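Local coordinates for protein fructosyl amine: oxygen oxidoreductase (Aspergillus fumigatus, PDB 3DJE) that oxidatively deglycates fructosyl amino acids (Amadori compounds) as an FAD-dependent fructosamine oxidase of the MSOX/MTOX family, at residues N32-D37 against K177-T182; Q184-T189 against V201-K206. One frame throughout, in Å; residues are numbered along the deposited sequence.

Overall arrangement
The two contacts meet the adenosine half of FAD at different points: contact 1 at the ribose, contact 2 at the base. Contact 1 joins the parallel strands 33-37 and 177-180 at one margin of the Rossmann-type sheet; half buried, it pairs regular backbone bonds with apolar side chains and ends in a carboxylate on the FAD ribose. Contact 2 lies nearer the surface, in the antiparallel hairpin that follows strand 177-180, where a bulge and a polar turn replace that regularity and backbone atoms read the adenine. The two meet where Leu36 packs on Val187 and Thr202, and Val179 on Gln184.

Contact 1. Residues N32-D37 against K177-T182; sequences NVTVLD and KFVTGT. With FAD (flavin-adenine dinucleotide), chain C.
Phe178 holds CG anti to its own carbonyl carbon (chi1 -75°), and Val35 sets CG2 in the same relation to its own, CG1 being anti to the backbone N; the two side chains lie side by side and point the same way. Val35 CB is 3.9 Å from Phe178 CD1, and Val35 CG2 stands 4.1 Å above the ring plane, offset toward the rim. Ala168, Ala171 and Gln172 of helix 160-173 also touch this ring. On the other face of the sheet Leu36 CD2 lies 3.7 Å from Val179 CB, the two side chains side by side, while Thr34 CG2 meets Val179 CG2 obliquely. Trp208, from strand 206-209, touches Thr34, Leu36 and Val179 on that face.

Beneath these side chains the strands run parallel, and four backbone hydrogen bonds alternate between them: Lys177 N to Val33 O, Val35 N to Lys177 O, Val179 N to Val35 O, and Asp37 N to Val179 O. The third is nearly straight, at 2.7 Å from Val179 N to Val35 O. With strand 9-12 pairing along the far side of 33-37, this is the open-sheet architecture of a Rossmann-type FAD domain, in which an acidic residue at the end of the second strand takes the adenosine ribose. Asp37 is that residue. Its OD1 accepts FAD O2B at 2.7 Å and its OD2 accepts FAD O3B at 2.7 Å, one carboxylate oxygen for each hydroxyl. The backbone amides of Tyr39 and Ala14 donate to OD1 and OD2 respectively, which fixes the rotation of the carboxylate. Just beyond it, Gly181 N makes a weak bond to Asp37 O. At the other end of the pairing, a water accepts a hydrogen bond from Val33 N, at 2.8 Å.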
ATOM      1  N   ASN A  32      -5.588  26.926   1.751  1.00 13.05           N
ATOM      2  CA  ASN A  32      -6.659  26.808   0.769  1.00 13.52           C
ATOM      3  C   ASN A  32      -6.569  25.500  -0.023  1.00 13.30           C
ATOM      4  O   ASN A  32      -6.507  25.502  -1.259  1.00 14.36           O
ATOM      5  CB  ASN A  32      -6.663  28.043  -0.147  1.00 14.04           C
ATOM      6  CG  ASN A  32      -7.902  28.122  -1.038  1.00 15.88           C
ATOM      7  OD1 ASN A  32      -8.887  27.404  -0.831  1.00 18.47           O
ATOM      8  ND2 ASN A  32      -7.850  28.998  -2.043  1.00 19.30           N
ATOM      9  N   VAL A  33      -6.597  24.388   0.710  1.00 12.50           N
ATOM     10  CA  VAL A  33      -6.404  23.052   0.115  1.00 11.58           C
ATOM     11  C   VAL A  33      -7.738  22.325   0.109  1.00 11.77           C
ATOM     12  O   VAL A  33      -8.449  22.316   1.121  1.00 11.14           O
ATOM     13  CB  VAL A  33      -5.395  22.228   0.957  1.00 11.92           C
ATOM     14  CG1 VAL A  33      -5.178  20.834   0.348  1.00 11.81           C
ATOM     15  CG2 VAL A  33      -4.065  22.984   1.108  1.00 11.99           C
ATOM     16  N   THR A  34      -8.072  21.722  -1.035  1.00 11.18           N
ATOM     17  CA  THR A  34      -9.282  20.912  -1.148  1.00 10.72           C
ATOM     18  C   THR A  34      -8.900  19.510  -1.594  1.00 10.36           C
ATOM     19  O   THR A  34      -8.079  19.345  -2.501  1.00 10.81           O
ATOM     20  CB  THR A  34     -10.276  21.524  -2.162  1.00 11.32           C
ATOM     21  OG1 THR A  34     -10.630  22.848  -1.738  1.00 12.06           O
ATOM     22  CG2 THR A  34     -11.553  20.703  -2.244  1.00 12.49           C
ATOM     23  N   VAL A  35      -9.492  18.507  -0.955  1.00  9.90           N
ATOM     24  CA  VAL A  35      -9.255  17.113  -1.334  1.00  9.92           C
ATOM     25  C   VAL A  35     -10.565  16.494  -1.803  1.00  9.80           C
ATOM     26  O   VAL A  35     -11.592  16.617  -1.112  1.00 10.32           O
ATOM     27  CB  VAL A  35      -8.682  16.277  -0.152  1.00  9.96           C
ATOM     28  CG1 VAL A  35      -8.300  14.858  -0.627  1.00 12.10           C
ATOM     29  CG2 VAL A  35      -7.455  16.955   0.468  1.00 11.30           C
ATOM     30  N   LEU A  36     -10.502  15.797  -2.941  1.00  9.21           N
ATOM     31  CA  LEU A  36     -11.679  15.149  -3.548  1.00  9.47           C
ATOM     32  C   LEU A  36     -11.542  13.634  -3.550  1.00  9.20           C
ATOM     33  O   LEU A  36     -10.528  13.103  -3.995  1.00 10.03           O
ATOM     34  CB  LEU A  36     -11.833  15.603  -5.012  1.00 10.25           C
ATOM     35  CG  LEU A  36     -11.980  17.101  -5.283  1.00  9.89           C
ATOM     36  CD1 LEU A  36     -11.926  17.348  -6.795  1.00 11.63           C
ATOM     37  CD2 LEU A  36     -13.269  17.646  -4.686  1.00 12.46           C
ATOM     38  N   ASP A  37     -12.578  12.936  -3.106  1.00  9.76           N
ATOM     39  CA  ASP A  37     -12.561  11.459  -3.146  1.00 10.53           C
ATOM     40  C   ASP A  37     -14.001  10.937  -3.268  1.00 10.68           C
ATOM     41  O   ASP A  37     -14.881  11.460  -2.607  1.00 10.98           O
ATOM     42  CB  ASP A  37     -11.899  10.937  -1.862  1.00 10.57           C
ATOM     43  CG  ASP A  37     -11.438   9.491  -1.965  1.00 12.53           C
ATOM     44  OD1 ASP A  37     -12.297   8.588  -2.082  1.00 14.71           O
ATOM     45  OD2 ASP A  37     -10.212   9.250  -1.925  1.00 11.62           O
ATOM     46  N   LYS A 177     -10.093  21.228   3.285  0.50 12.24           N
ATOM     47  CA  LYS A 177     -11.460  20.903   2.890  0.50 12.33           C
ATOM     48  C   LYS A 177     -11.466  19.504   2.290  0.50 12.39           C
ATOM     49  O   LYS A 177     -10.750  19.239   1.329  0.50 12.49           O
ATOM     50  CB  LYS A 177     -11.943  21.921   1.855  0.50 12.69           C
ATOM     51  CG  LYS A 177     -11.963  23.361   2.368  0.50 14.55           C
ATOM     52  CD  LYS A 177     -11.783  24.385   1.240  0.50 15.14           C
ATOM     53  CE  LYS A 177     -10.311  24.723   0.975  0.50 15.37           C
ATOM     54  NZ  LYS A 177      -9.513  24.984   2.211  0.50 15.56           N
ATOM     55  N   PHE A 178     -12.255  18.604   2.869  1.00 12.45           N
ATOM     56  CA  PHE A 178     -12.445  17.281   2.270  1.00 12.76           C
ATOM     57  C   PHE A 178     -13.825  17.204   1.668  1.00 13.19           C
ATOM     58  O   PHE A 178     -14.822  17.349   2.384  1.00 14.47           O
ATOM     59  CB  PHE A 178     -12.276  16.146   3.294  1.00 12.65           C
ATOM     60  CG  PHE A 178     -10.848  15.871   3.668  1.00 12.18           C
ATOM     61  CD1 PHE A 178     -10.173  14.759   3.156  1.00 12.33           C
ATOM     62  CD2 PHE A 178     -10.173  16.724   4.529  1.00 12.11           C
ATOM     63  CE1 PHE A 178      -8.833  14.504   3.508  1.00 13.43           C
ATOM     64  CE2 PHE A 178      -8.841  16.485   4.886  1.00 13.20           C
ATOM     65  CZ  PHE A 178      -8.165  15.376   4.374  1.00 13.54           C
ATOM     66  N   VAL A 179     -13.874  16.961   0.361  1.00 12.41           N
ATOM     67  CA  VAL A 179     -15.137  16.791  -0.352  1.00 13.08           C
ATOM     68  C   VAL A 179     -15.200  15.335  -0.806  1.00 13.13           C
ATOM     69  O   VAL A 179     -14.518  14.937  -1.752  1.00 13.04           O
ATOM     70  CB  VAL A 179     -15.265  17.760  -1.557  1.00 13.05           C
ATOM     71  CG1 VAL A 179     -16.604  17.548  -2.272  1.00 14.90           C
ATOM     72  CG2 VAL A 179     -15.093  19.219  -1.094  1.00 14.91           C
ATOM     73  N   THR A 180     -16.003  14.548  -0.099  1.00 13.75           N
ATOM     74  CA  THR A 180     -15.953  13.100  -0.240  1.00 14.59           C
ATOM     75  C   THR A 180     -17.321  12.505  -0.514  1.00 15.04           C
ATOM     76  O   THR A 180     -18.354  13.117  -0.200  1.00 16.22           O
ATOM     77  CB  THR A 180     -15.378  12.426   1.017  1.00 15.45           C
ATOM     78  OG1 THR A 180     -16.236  12.688   2.136  1.00 17.44           O
ATOM     79  CG2 THR A 180     -13.956  12.902   1.296  1.00 15.11           C
ATOM     80  N   GLY A 181     -17.320  11.311  -1.086  1.00 14.55           N
ATOM     81  CA  GLY A 181     -18.562  10.674  -1.471  1.00 14.96           C
ATOM     82  C   GLY A 181     -18.838  10.854  -2.943  1.00 15.25           C
ATOM     83  O   GLY A 181     -18.164  11.608  -3.638  1.00 14.80           O
ATOM     84  N   THR A 182     -19.831  10.123  -3.421  1.00 14.94           N
ATOM     85  CA  THR A 182     -20.227  10.172  -4.813  1.00 15.37           C
ATOM     86  C   THR A 182     -21.650  10.750  -4.872  1.00 15.50           C
ATOM     87  O   THR A 182     -22.531  10.319  -4.102  1.00 16.52           O
ATOM     88  CB  THR A 182     -20.142   8.751  -5.440  1.00 15.49           C
ATOM     89  OG1 THR A 182     -18.774   8.300  -5.442  1.00 16.04           O
ATOM     90  CG2 THR A 182     -20.671   8.737  -6.856  1.00 16.27           C
TER
HETATM   91  PA  FAD C 500      -4.830   4.650  -2.040  1.00  9.66           P
HETATM   92  O1A FAD C 500      -4.574   4.744  -0.599  1.00 10.32           O
HETATM   93  O2A FAD C 500      -5.478   3.412  -2.572  1.00  9.99           O
HETATM   94  O5B FAD C 500      -5.675   5.943  -2.379  1.00 10.46           O
HETATM   95  C5B FAD C 500      -6.242   6.185  -3.669  1.00 10.37           C
HETATM   96  C4B FAD C 500      -7.437   7.123  -3.457  1.00 11.02           C
HETATM   97  O4B FAD C 500      -7.810   7.506  -4.794  1.00  9.92           O
HETATM   98  C3B FAD C 500      -8.608   6.296  -2.876  1.00 11.02           C
HETATM   99  O3B FAD C 500      -9.037   6.825  -1.610  1.00 12.08           O
HETATM  100  C2B FAD C 500      -9.683   6.462  -3.962  1.00  9.60           C
HETATM  101  O2B FAD C 500     -11.025   6.610  -3.402  1.00 12.18           O
HETATM  102  C1B FAD C 500      -9.186   7.723  -4.724  1.00 11.05           C
HETATM  103  N9A FAD C 500      -9.920   7.796  -6.023  1.00 10.58           N
HETATM  104  C8A FAD C 500     -10.242   6.793  -6.867  1.00 10.90           C
HETATM  105  N7A FAD C 500     -10.960   7.298  -7.892  1.00  9.14           N
HETATM  106  C5A FAD C 500     -11.089   8.617  -7.689  1.00  8.71           C
HETATM  107  C6A FAD C 500     -11.729   9.647  -8.386  1.00  9.40           C
HETATM  108  N6A FAD C 500     -12.406   9.378  -9.528  1.00 10.29           N
HETATM  109  N1A FAD C 500     -11.665  10.900  -7.894  1.00  9.55           N
HETATM  110  C2A FAD C 500     -11.006  11.173  -6.762  1.00  9.77           C
HETATM  111  N3A FAD C 500     -10.388  10.211  -6.068  1.00  8.96           N
HETATM  112  C4A FAD C 500     -10.421   8.933  -6.517  1.00  8.87           C
HETATM  113  N1  FAD C 500       2.221  -1.108   2.162  1.00  9.29           N
HETATM  114  C2  FAD C 500       3.071  -1.104   3.266  1.00  9.88           C
HETATM  115  O2  FAD C 500       3.858  -0.177   3.472  1.00 10.41           O
HETATM  116  N3  FAD C 500       3.029  -2.181   4.152  1.00  9.88           N
HETATM  117  C4  FAD C 500       2.173  -3.260   3.956  1.00 11.21           C
HETATM  118  O4  FAD C 500       2.161  -4.196   4.765  1.00 10.70           O
HETATM  119  C4X FAD C 500       1.337  -3.259   2.829  1.00 10.49           C
HETATM  120  N5  FAD C 500       0.479  -4.331   2.593  1.00 11.11           N
HETATM  121  C5X FAD C 500      -0.467  -4.238   1.576  1.00  9.98           C
HETATM  122  C6  FAD C 500      -1.449  -5.221   1.489  1.00 11.30           C
HETATM  123  C7  FAD C 500      -2.437  -5.136   0.515  1.00 11.37           C
HETATM  124  C7M FAD C 500      -3.479  -6.261   0.452  1.00 11.77           C
HETATM  125  C8  FAD C 500      -2.466  -4.053  -0.362  1.00 10.75           C
HETATM  126  C8M FAD C 500      -3.613  -3.923  -1.392  1.00 11.57           C
HETATM  127  C9  FAD C 500      -1.484  -3.057  -0.257  1.00 10.37           C
HETATM  128  C9A FAD C 500      -0.485  -3.138   0.721  1.00  9.09           C
HETATM  129  N10 FAD C 500       0.522  -2.161   0.842  1.00  9.79           N
HETATM  130  C10 FAD C 500       1.371  -2.181   1.948  1.00  9.91           C
HETATM  131  C1' FAD C 500       0.672  -1.111  -0.176  1.00  8.36           C
HETATM  132  C2' FAD C 500      -0.050   0.159   0.275  1.00  8.62           C
HETATM  133  O2' FAD C 500      -1.327  -0.184   0.858  1.00  9.46           O
HETATM  134  C3' FAD C 500      -0.242   1.080  -0.926  1.00  7.33           C
HETATM  135  O3' FAD C 500       1.003   1.179  -1.648  1.00  9.64           O
HETATM  136  C4' FAD C 500      -0.651   2.497  -0.510  1.00  8.43           C
HETATM  137  O4' FAD C 500      -1.685   2.483   0.474  1.00  9.75           O
HETATM  138  C5' FAD C 500      -1.147   3.252  -1.749  1.00  9.58           C
HETATM  139  O5' FAD C 500      -1.481   4.602  -1.389  1.00  8.86           O
HETATM  140  P   FAD C 500      -2.104   5.594  -2.484  1.00  9.27           P
HETATM  141  O1P FAD C 500      -1.217   5.609  -3.686  1.00  9.53           O
HETATM  142  O2P FAD C 500      -2.409   6.845  -1.761  1.00  9.14           O
HETATM  143  O3P FAD C 500      -3.498   4.915  -2.908  1.00  9.07           O
HETATM  144  O   HOH W   1      -6.819  24.382   3.454  1.00 18.52           O

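Contact 2. Residues Q184-T189 against V201-K206; sequences QGRVVT and VTADGK. Unlike the reference sequence in segment 201-206: Ala203 (reference Gly). With FAD (flavin-adenine dinucleotide), chain C.
Arg186 O takes the N-H of Ala203 from across the hairpin, in a hydrogen bond of 2.8 Å from Ala203 N, and, more weakly, a CA-H...O contact from Thr202 CA. The bond from Ala203 is bent at the hydrogen (134°) where strand 196-202 gives way to the turn. Further along, the pairing is straighter. Val188 N donates to Val201 O, and Val201 N donates to Thr189 O at 2.9 Å.

Side chains fill in around this backbone. Thr189 CG2 lies 4.0 Å from Val201 CB, the two side chains side by side and pointing the same way. Val188 CG1, anti to its own carbonyl carbon (chi1 -61°), comes to 3.7 Å from Ala203 CB at the exposed margin. Thr202 turns CB and CG2 to Gln184 O, with CG2 at 3.4 Å. A water links the same carbonyl to the turn, donating both to Gln184 O and to Asp204 OD2. Thr202 OG1 comes very close to Asp204 OD1, too close for the bond to be taken at face value, and also receives the indole N-H of Trp208, which ties the turn to strand 206-209. Gln184 NE2, for its part, bonds to Thr180 O.

The backbone of Val187 makes two hydrogen bonds to the FAD adenine: its N donates to FAD N1A at 3.1 Å, and its O accepts from FAD N6A at 3.1 Å. The Arg186 NH1 comes obliquely near FAD N6A, and Val187 CG2 touches the base near N1A. Two consecutive residues, Val188 and Thr189, face the single Val201: a classic beta bulge in an antiparallel hairpin, placed next to the main-chain donor-acceptor pair that hydrogen-bonds the FAD adenine.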
ATOM      1  N   GLN A 184     -20.219  13.980  -5.393  1.00 13.92           N
ATOM      2  CA  GLN A 184     -19.511  15.250  -5.110  1.00 14.01           C
ATOM      3  C   GLN A 184     -17.979  15.162  -5.138  1.00 13.16           C
ATOM      4  O   GLN A 184     -17.316  16.138  -5.478  1.00 13.05           O
ATOM      5  CB  GLN A 184     -19.986  15.889  -3.794  1.00 14.86           C
ATOM      6  CG  GLN A 184     -19.853  14.984  -2.551  1.00 17.50           C
ATOM      7  CD  GLN A 184     -21.045  14.018  -2.367  1.00 20.83           C
ATOM      8  OE1 GLN A 184     -21.942  13.928  -3.219  1.00 21.77           O
ATOM      9  NE2 GLN A 184     -21.052  13.291  -1.242  1.00 23.39           N
ATOM     10  N   GLY A 185     -17.433  14.006  -4.778  1.00 12.36           N
ATOM     11  CA  GLY A 185     -15.974  13.845  -4.733  1.00 11.20           C
ATOM     12  C   GLY A 185     -15.392  12.949  -5.811  1.00 11.75           C
ATOM     13  O   GLY A 185     -14.198  12.661  -5.787  1.00 11.86           O
ATOM     14  N   ARG A 186     -16.227  12.492  -6.752  1.00 10.61           N
ATOM     15  CA  ARG A 186     -15.755  11.612  -7.812  1.00 11.64           C
ATOM     16  C   ARG A 186     -15.282  12.451  -8.990  1.00 10.60           C
ATOM     17  O   ARG A 186     -16.097  13.003  -9.746  1.00 10.54           O
ATOM     18  CB  ARG A 186     -16.841  10.615  -8.265  1.00 11.80           C
ATOM     19  CG  ARG A 186     -16.413   9.788  -9.477  1.00 13.89           C
ATOM     20  CD  ARG A 186     -17.304   8.574  -9.750  1.00 15.66           C
ATOM     21  NE  ARG A 186     -16.976   7.451  -8.867  1.00 22.90           N
ATOM     22  CZ  ARG A 186     -15.869   6.709  -8.957  1.00 24.71           C
ATOM     23  NH1 ARG A 186     -14.954   6.972  -9.895  1.00 26.09           N
ATOM     24  NH2 ARG A 186     -15.664   5.709  -8.100  1.00 26.43           N
ATOM     25  N   VAL A 187     -13.970  12.546  -9.160  1.00 10.18           N
ATOM     26  CA  VAL A 187     -13.443  13.295 -10.307  1.00 10.33           C
ATOM     27  C   VAL A 187     -13.748  12.520 -11.584  1.00 10.39           C
ATOM     28  O   VAL A 187     -13.524  11.302 -11.651  1.00 10.89           O
ATOM     29  CB  VAL A 187     -11.922  13.525 -10.188  1.00  9.91           C
ATOM     30  CG1 VAL A 187     -11.373  14.093 -11.477  1.00 11.32           C
ATOM     31  CG2 VAL A 187     -11.616  14.472  -9.023  1.00 11.45           C
ATOM     32  N   VAL A 188     -14.245  13.231 -12.599  1.00  9.96           N
ATOM     33  CA  VAL A 188     -14.548  12.591 -13.889  1.00 10.70           C
ATOM     34  C   VAL A 188     -13.560  12.959 -14.988  1.00  9.94           C
ATOM     35  O   VAL A 188     -13.419  12.224 -15.971  1.00 10.85           O
ATOM     36  CB  VAL A 188     -15.999  12.838 -14.380  1.00 11.39           C
ATOM     37  CG1 VAL A 188     -17.006  12.249 -13.370  1.00 12.74           C
ATOM     38  CG2 VAL A 188     -16.248  14.325 -14.646  1.00 12.39           C
ATOM     39  N   THR A 189     -12.907  14.110 -14.827  1.00 10.01           N
ATOM     40  CA  THR A 189     -11.799  14.507 -15.703  1.00  9.80           C
ATOM     41  C   THR A 189     -10.994  15.602 -15.042  1.00  9.39           C
ATOM     42  O   THR A 189     -11.518  16.347 -14.230  1.00  9.08           O
ATOM     43  CB  THR A 189     -12.297  15.020 -17.086  1.00 10.70           C
ATOM     44  OG1 THR A 189     -11.170  15.251 -17.947  1.00  9.76           O
ATOM     45  CG2 THR A 189     -13.125  16.301 -16.951  1.00 10.27           C
ATOM     46  N   VAL A 201     -12.979  18.284 -12.656  1.00  8.84           N
ATOM     47  CA  VAL A 201     -14.447  18.343 -12.650  1.00  9.86           C
ATOM     48  C   VAL A 201     -14.951  17.095 -11.943  1.00  9.32           C
ATOM     49  O   VAL A 201     -14.486  15.989 -12.245  1.00  9.72           O
ATOM     50  CB  VAL A 201     -15.016  18.372 -14.074  1.00 10.37           C
ATOM     51  CG1 VAL A 201     -16.543  18.481 -14.045  1.00 11.71           C
ATOM     52  CG2 VAL A 201     -14.410  19.526 -14.877  1.00 10.74           C
ATOM     53  N   THR A 202     -15.910  17.270 -11.027  1.00  9.81           N
ATOM     54  CA  THR A 202     -16.504  16.124 -10.318  1.00 10.36           C
ATOM     55  C   THR A 202     -17.835  15.696 -10.951  1.00 10.67           C
ATOM     56  O   THR A 202     -18.413  16.452 -11.745  1.00 10.95           O
ATOM     57  CB  THR A 202     -16.656  16.385  -8.807  1.00 11.28           C
ATOM     58  OG1 THR A 202     -17.283  17.656  -8.601  1.00 12.11           O
ATOM     59  CG2 THR A 202     -15.273  16.414  -8.142  1.00 11.61           C
ATOM     60  N   ALA A 203     -18.297  14.496 -10.601  1.00 11.21           N
ATOM     61  CA  ALA A 203     -19.466  13.877 -11.242  1.00 11.44           C
ATOM     62  C   ALA A 203     -20.782  14.618 -10.996  1.00 12.09           C
ATOM     63  O   ALA A 203     -21.772  14.357 -11.707  1.00 13.09           O
ATOM     64  CB  ALA A 203     -19.606  12.441 -10.789  1.00 11.65           C
ATOM     65  N   ASP A 204     -20.817  15.472  -9.967  1.00 12.71           N
ATOM     66  CA  ASP A 204     -21.964  16.373  -9.725  1.00 13.70           C
ATOM     67  C   ASP A 204     -21.969  17.585 -10.664  1.00 13.98           C
ATOM     68  O   ASP A 204     -22.841  18.465 -10.565  1.00 14.18           O
ATOM     69  CB  ASP A 204     -22.019  16.843  -8.262  1.00 14.31           C
ATOM     70  CG  ASP A 204     -20.791  17.611  -7.839  1.00 16.32           C
ATOM     71  OD1 ASP A 204     -19.773  17.579  -8.588  1.00 17.91           O
ATOM     72  OD2 ASP A 204     -20.829  18.267  -6.757  1.00 18.50           O
ATOM     73  N   GLY A 205     -21.009  17.625 -11.586  1.00 13.29           N
ATOM     74  CA  GLY A 205     -20.879  18.755 -12.492  1.00 14.54           C
ATOM     75  C   GLY A 205     -20.443  20.014 -11.766  1.00 15.12           C
ATOM     76  O   GLY A 205     -21.057  21.094 -11.921  1.00 17.28           O
ATOM     77  N   LYS A 206     -19.441  19.865 -10.904  1.00 14.35           N
ATOM     78  CA  LYS A 206     -18.808  21.021 -10.270  1.00 13.96           C
ATOM     79  C   LYS A 206     -17.387  21.133 -10.806  1.00 12.99           C
ATOM     80  O   LYS A 206     -16.682  20.135 -10.919  1.00 12.06           O
ATOM     81  CB  LYS A 206     -18.780  20.897  -8.750  1.00 13.79           C
ATOM     82  CG  LYS A 206     -18.273  22.164  -8.045  1.00 15.70           C
ATOM     83  CD  LYS A 206     -18.616  22.201  -6.552  1.00 16.98           C
ATOM     84  CE  LYS A 206     -20.076  21.824  -6.273  1.00 21.98           C
ATOM     85  NZ  LYS A 206     -20.461  22.029  -4.839  1.00 25.91           N
TER
HETATM   86  PA  FAD C 500      -4.830   4.650  -2.040  1.00  9.66           P
HETATM   87  O1A FAD C 500      -4.574   4.744  -0.599  1.00 10.32           O
HETATM   88  O2A FAD C 500      -5.478   3.412  -2.572  1.00  9.99           O
HETATM   89  O5B FAD C 500      -5.675   5.943  -2.379  1.00 10.46           O
HETATM   90  C5B FAD C 500      -6.242   6.185  -3.669  1.00 10.37           C
HETATM   91  C4B FAD C 500      -7.437   7.123  -3.457  1.00 11.02           C
HETATM   92  O4B FAD C 500      -7.810   7.506  -4.794  1.00  9.92           O
HETATM   93  C3B FAD C 500      -8.608   6.296  -2.876  1.00 11.02           C
HETATM   94  O3B FAD C 500      -9.037   6.825  -1.610  1.00 12.08           O
HETATM   95  C2B FAD C 500      -9.683   6.462  -3.962  1.00  9.60           C
HETATM   96  O2B FAD C 500     -11.025   6.610  -3.402  1.00 12.18           O
HETATM   97  C1B FAD C 500      -9.186   7.723  -4.724  1.00 11.05           C
HETATM   98  N9A FAD C 500      -9.920   7.796  -6.023  1.00 10.58           N
HETATM   99  C8A FAD C 500     -10.242   6.793  -6.867  1.00 10.90           C
HETATM  100  N7A FAD C 500     -10.960   7.298  -7.892  1.00  9.14           N
HETATM  101  C5A FAD C 500     -11.089   8.617  -7.689  1.00  8.71           C
HETATM  102  C6A FAD C 500     -11.729   9.647  -8.386  1.00  9.40           C
HETATM  103  N6A FAD C 500     -12.406   9.378  -9.528  1.00 10.29           N
HETATM  104  N1A FAD C 500     -11.665  10.900  -7.894  1.00  9.55           N
HETATM  105  C2A FAD C 500     -11.006  11.173  -6.762  1.00  9.77           C
HETATM  106  N3A FAD C 500     -10.388  10.211  -6.068  1.00  8.96           N
HETATM  107  C4A FAD C 500     -10.421   8.933  -6.517  1.00  8.87           C
HETATM  108  N1  FAD C 500       2.221  -1.108   2.162  1.00  9.29           N
HETATM  109  C2  FAD C 500       3.071  -1.104   3.266  1.00  9.88           C
HETATM  110  O2  FAD C 500       3.858  -0.177   3.472  1.00 10.41           O
HETATM  111  N3  FAD C 500       3.029  -2.181   4.152  1.00  9.88           N
HETATM  112  C4  FAD C 500       2.173  -3.260   3.956  1.00 11.21           C
HETATM  113  O4  FAD C 500       2.161  -4.196   4.765  1.00 10.70           O
HETATM  114  C4X FAD C 500       1.337  -3.259   2.829  1.00 10.49           C
HETATM  115  N5  FAD C 500       0.479  -4.331   2.593  1.00 11.11           N
HETATM  116  C5X FAD C 500      -0.467  -4.238   1.576  1.00  9.98           C
HETATM  117  C6  FAD C 500      -1.449  -5.221   1.489  1.00 11.30           C
HETATM  118  C7  FAD C 500      -2.437  -5.136   0.515  1.00 11.37           C
HETATM  119  C7M FAD C 500      -3.479  -6.261   0.452  1.00 11.77           C
HETATM  120  C8  FAD C 500      -2.466  -4.053  -0.362  1.00 10.75           C
HETATM  121  C8M FAD C 500      -3.613  -3.923  -1.392  1.00 11.57           C
HETATM  122  C9  FAD C 500      -1.484  -3.057  -0.257  1.00 10.37           C
HETATM  123  C9A FAD C 500      -0.485  -3.138   0.721  1.00  9.09           C
HETATM  124  N10 FAD C 500       0.522  -2.161   0.842  1.00  9.79           N
HETATM  125  C10 FAD C 500       1.371  -2.181   1.948  1.00  9.91           C
HETATM  126  C1' FAD C 500       0.672  -1.111  -0.176  1.00  8.36           C
HETATM  127  C2' FAD C 500      -0.050   0.159   0.275  1.00  8.62           C
HETATM  128  O2' FAD C 500      -1.327  -0.184   0.858  1.00  9.46           O
HETATM  129  C3' FAD C 500      -0.242   1.080  -0.926  1.00  7.33           C
HETATM  130  O3' FAD C 500       1.003   1.179  -1.648  1.00  9.64           O
HETATM  131  C4' FAD C 500      -0.651   2.497  -0.510  1.00  8.43           C
HETATM  132  O4' FAD C 500      -1.685   2.483   0.474  1.00  9.75           O
HETATM  133  C5' FAD C 500      -1.147   3.252  -1.749  1.00  9.58           C
HETATM  134  O5' FAD C 500      -1.481   4.602  -1.389  1.00  8.86           O
HETATM  135  P   FAD C 500      -2.104   5.594  -2.484  1.00  9.27           P
HETATM  136  O1P FAD C 500      -1.217   5.609  -3.686  1.00  9.53           O
HETATM  137  O2P FAD C 500      -2.409   6.845  -1.761  1.00  9.14           O
HETATM  138  O3P FAD C 500      -3.498   4.915  -2.908  1.00  9.07           O
HETATM  139  O   HOH W   2     -18.358  18.608  -5.696  1.00 16.72           O